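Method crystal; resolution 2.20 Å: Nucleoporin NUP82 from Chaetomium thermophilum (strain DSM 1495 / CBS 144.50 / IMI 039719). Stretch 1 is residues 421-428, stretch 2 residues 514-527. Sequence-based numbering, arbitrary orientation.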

# COMPACT_ATOMS: atom_id res chain seq x y z
N ASN B 421 -25.07 0.95 -2.39
CA ASN B 421 -25.44 2.13 -3.16
C ASN B 421 -24.51 3.30 -2.85
O ASN B 421 -24.34 3.67 -1.69
N GLY B 422 -23.93 3.89 -3.90
CA GLY B 422 -22.99 4.97 -3.73
C GLY B 422 -22.51 5.53 -5.06
O GLY B 422 -23.28 5.60 -6.01
N LEU B 423 -21.23 5.90 -5.12
CA LEU B 423 -20.67 6.54 -6.30
C LEU B 423 -20.03 5.54 -7.25
O LEU B 423 -19.24 4.69 -6.84
N SER B 424 -20.35 5.66 -8.54
CA SER B 424 -19.81 4.77 -9.56
C SER B 424 -18.38 5.16 -9.96
O SER B 424 -17.99 5.01 -11.12
N LEU B 425 -17.61 5.65 -8.99
CA LEU B 425 -16.22 6.02 -9.22
C LEU B 425 -15.38 5.67 -8.01
O LEU B 425 -15.85 5.79 -6.87
N ASN B 426 -14.15 5.25 -8.24
CA ASN B 426 -13.21 5.08 -7.14
C ASN B 426 -12.87 6.44 -6.54
O ASN B 426 -12.68 7.42 -7.26
N ILE B 427 -12.82 6.49 -5.21
CA ILE B 427 -12.37 7.68 -4.51
C ILE B 427 -11.08 7.35 -3.78
O ILE B 427 -11.05 6.48 -2.91
N ILE B 428 -10.01 8.04 -4.16
CA ILE B 428 -8.70 7.82 -3.57
C ILE B 428 -8.40 8.93 -2.58
O ILE B 428 -8.29 10.10 -2.95
N SER B 514 -16.72 12.81 6.24
CA SER B 514 -17.74 12.16 5.42
C SER B 514 -17.90 12.82 4.06
O SER B 514 -17.89 14.05 3.95
N LEU B 515 -18.05 12.00 3.03
CA LEU B 515 -18.20 12.47 1.66
C LEU B 515 -19.66 12.46 1.21
O LEU B 515 -19.97 12.81 0.07
N THR B 516 -20.55 12.04 2.10
CA THR B 516 -21.99 12.11 1.84
C THR B 516 -22.54 13.42 2.39
O THR B 516 -21.99 13.96 3.34
N PRO B 517 -23.63 13.93 1.80
CA PRO B 517 -24.35 13.37 0.65
C PRO B 517 -23.75 13.76 -0.70
O PRO B 517 -24.34 13.46 -1.74
N TRP B 518 -22.60 14.43 -0.68
CA TRP B 518 -22.01 14.96 -1.91
C TRP B 518 -21.77 13.89 -2.97
O TRP B 518 -21.96 14.15 -4.16
N VAL B 519 -21.33 12.70 -2.56
CA VAL B 519 -21.06 11.63 -3.51
C VAL B 519 -22.35 11.13 -4.14
O VAL B 519 -22.37 10.71 -5.30
N PHE B 520 -23.44 11.18 -3.38
CA PHE B 520 -24.75 10.78 -3.87
C PHE B 520 -25.29 11.78 -4.89
O PHE B 520 -25.97 11.40 -5.84
N ARG B 521 -25.00 13.07 -4.69
CA ARG B 521 -25.46 14.09 -5.62
C ARG B 521 -24.73 13.97 -6.96
O ARG B 521 -25.31 14.20 -8.01
N LEU B 522 -23.45 13.60 -6.91
CA LEU B 522 -22.68 13.42 -8.13
C LEU B 522 -23.21 12.21 -8.90
O LEU B 522 -23.39 12.27 -10.11
N GLU B 523 -23.45 11.12 -8.18
CA GLU B 523 -23.94 9.89 -8.80
C GLU B 523 -25.30 10.10 -9.46
O GLU B 523 -25.56 9.56 -10.54
N SER B 524 -26.17 10.87 -8.81
CA SER B 524 -27.49 11.14 -9.36
C SER B 524 -27.37 11.91 -10.67
O SER B 524 -28.12 11.67 -11.62
N GLU B 525 -26.42 12.83 -10.73
CA GLU B 525 -26.16 13.57 -11.96
C GLU B 525 -25.60 12.65 -13.05
O GLU B 525 -25.92 12.82 -14.23
N LEU B 526 -24.77 11.69 -12.66
CA LEU B 526 -24.23 10.73 -13.61
C LEU B 526 -25.33 9.83 -14.16
O LEU B 526 -25.27 9.39 -15.31
N GLN B 527 -26.35 9.58 -13.34
CA GLN B 527 -27.48 8.76 -13.76
C GLN B 527 -28.65 9.63 -14.22
O GLN B 527 -29.75 9.12 -14.44

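The contact sets a mostly extended segment, 421-428, against one face of the helix 518-526, and its polar logic rests on a single acidic side chain. Glu 523 points toward the other stretch with chi1 t and chi2 p, which brings its carboxylate to the backbone of Ser 424. There OE1 accepts two hydrogen bonds from the same residue: Ser 424 N gives one to Glu 523 OE1 at 2.9 Å, nearly straight at 161°, and Ser 424 OG gives the other to Glu 523 OE1 at 2.7 Å. The serine can do this because its CB points toward the helix and its chi1 is p, placing the hydroxyl on the same side as its own amide. Ser 424 OG also has a hydrogen-bonding partner elsewhere in the structure. The second carboxylate oxygen, Glu 523 OE2, accepts a weak bond from Gln 527 NE2, short at 2.6 Å but bent to 115°, one turn further along the chain. Thus a buried acid has both oxygens engaged, one across the contact and one within its own stretch.

Apolar side chains extend the contact beyond this clamp. Leu 423 (t, p) starts sideways, yet its CD1 reaches between helical turns: it lies 3.9 Å from Leu 522 CG and 4.2 Å from Leu 526 CD1, while Leu 423 CB sits 4.2 Å from Val 519 CB. The same Leu 423 CD1 comes within 3.5 Å of Val 519 O, an oxygen already satisfied by the helical bond from Glu 523 N. Leu 425 (m, t) touches more loosely, its CD1 4.4 Å from both Leu 522 CD2 and Leu 526 CD1. Further along, Ile 427 (m, t) points toward stretch 2 and spans the helix start, with CD1 3.7 Å from Val 519 CG1 and CG2 3.9 Å from Leu 515 CD1.

At the other end the backbone of Gly 422 runs close to the helix: Gly 422 CA meets the edge of the Phe 520 ring, 3.7 Å from Phe 520 CE1, and Asn 421 O lies 3.6 Å from the same Phe 520 CE1, also near the ring plane.

Away from the contact some polar groups are settled locally, while Asn 426 and Glu 525 bond elsewhere in the structure, as Ser 514 OG also does. Ser 514 OG accepts from Thr 516 OG1 at 3.0 Å and from Thr 516 N at 3.2 Å, just before the cis peptide bond to Pro 517. Ser 524 OG, on an exposed part of the helix, gives its proton to Arg 521 O at 2.7 Å. The rule is economical: one buried carboxylate pays for an amide and a hydroxyl, and leucine, isoleucine and valine supply much of the remaining packing.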

# COMPACT_ATOMS: atom_id res chain seq x y z
CB ASN B 421 -26.89 2.52 -2.89
CG ASN B 421 -27.37 3.64 -3.79
OD1 ASN B 421 -26.87 3.82 -4.90
ND2 ASN B 421 -28.34 4.41 -3.31
CB LEU B 423 -19.64 7.59 -5.89
CG LEU B 423 -19.05 8.44 -7.01
CD1 LEU B 423 -20.11 9.35 -7.62
CD2 LEU B 423 -17.87 9.26 -6.50
CB SER B 424 -20.71 4.77 -10.79
OG SER B 424 -20.88 6.08 -11.30
CB LEU B 425 -16.08 7.52 -9.51
CG LEU B 425 -16.80 8.13 -10.71
CD1 LEU B 425 -16.72 9.64 -10.62
CD2 LEU B 425 -16.20 7.65 -12.02
CB ASN B 426 -11.93 4.38 -7.61
CG ASN B 426 -12.20 3.03 -8.24
OD1 ASN B 426 -12.74 2.13 -7.60
ND2 ASN B 426 -11.80 2.88 -9.50
CB ILE B 427 -13.42 8.20 -3.51
CG1 ILE B 427 -14.77 8.40 -4.22
CG2 ILE B 427 -12.95 9.51 -2.88
CD1 ILE B 427 -15.91 8.79 -3.30
CB ILE B 428 -7.60 7.74 -4.65
CG1 ILE B 428 -7.78 6.49 -5.52
CG2 ILE B 428 -6.21 7.68 -4.02
CD1 ILE B 428 -8.86 6.59 -6.58
CB SER B 514 -19.09 12.16 6.12
OG SER B 514 -20.08 11.70 5.23
CB LEU B 515 -17.36 11.62 0.71
CG LEU B 515 -15.92 11.39 1.16
CD1 LEU B 515 -15.14 10.60 0.12
CD2 LEU B 515 -15.22 12.72 1.45
CB THR B 516 -22.75 10.93 2.47
OG1 THR B 516 -22.65 11.00 3.90
CG2 THR B 516 -22.18 9.60 1.99
CB PRO B 517 -25.76 13.96 0.81
CG PRO B 517 -25.52 15.28 1.45
CD PRO B 517 -24.34 15.09 2.37
CB TRP B 518 -20.70 15.68 -1.61
CG TRP B 518 -19.92 15.96 -2.84
CD1 TRP B 518 -20.07 17.02 -3.69
CD2 TRP B 518 -18.86 15.16 -3.39
NE1 TRP B 518 -19.17 16.93 -4.73
CE2 TRP B 518 -18.42 15.79 -4.56
CE3 TRP B 518 -18.25 13.97 -2.99
CZ2 TRP B 518 -17.39 15.27 -5.35
CZ3 TRP B 518 -17.23 13.46 -3.77
CH2 TRP B 518 -16.81 14.11 -4.93
CB VAL B 519 -20.32 10.43 -2.85
CG1 VAL B 519 -18.91 10.82 -2.46
CG2 VAL B 519 -21.10 9.90 -1.65
CB PHE B 520 -25.73 10.62 -2.71
CG PHE B 520 -25.36 9.53 -1.74
CD1 PHE B 520 -24.97 8.28 -2.19
CD2 PHE B 520 -25.40 9.76 -0.37
CE1 PHE B 520 -24.62 7.28 -1.30
CE2 PHE B 520 -25.06 8.77 0.52
CZ PHE B 520 -24.67 7.52 0.06
CB ARG B 521 -25.25 15.50 -5.05
CG ARG B 521 -26.03 15.78 -3.77
CD ARG B 521 -25.99 17.26 -3.43
NE ARG B 521 -26.07 17.50 -1.99
CZ ARG B 521 -27.19 17.50 -1.28
NH1 ARG B 521 -28.36 17.26 -1.87
NH2 ARG B 521 -27.16 17.73 0.02
CB LEU B 522 -21.19 13.25 -7.83
CG LEU B 522 -20.30 12.97 -9.05
CD1 LEU B 522 -20.50 14.01 -10.15
CD2 LEU B 522 -18.83 12.89 -8.64
CB GLU B 523 -24.02 8.76 -7.77
CG GLU B 523 -24.57 7.44 -8.33
CD GLU B 523 -23.70 6.85 -9.43
OE1 GLU B 523 -22.52 7.24 -9.53
OE2 GLU B 523 -24.20 6.00 -10.19
CB SER B 524 -28.35 11.92 -8.37
OG SER B 524 -27.81 13.20 -8.12
CB GLU B 525 -25.20 14.72 -11.71
CG GLU B 525 -25.08 15.68 -12.89
CD GLU B 525 -26.42 16.24 -13.31
OE1 GLU B 525 -27.27 16.50 -12.42
OE2 GLU B 525 -26.64 16.42 -14.53
CB LEU B 526 -23.14 9.87 -12.95
CG LEU B 526 -21.83 10.58 -12.62
CD1 LEU B 526 -20.94 9.71 -11.75
CD2 LEU B 526 -21.09 10.99 -13.90
CB GLN B 527 -27.93 7.86 -12.60
CG GLN B 527 -26.90 6.82 -12.21
CD GLN B 527 -27.40 5.90 -11.10
OE1 GLN B 527 -28.53 6.03 -10.63
NE2 GLN B 527 -26.55 4.97 -10.67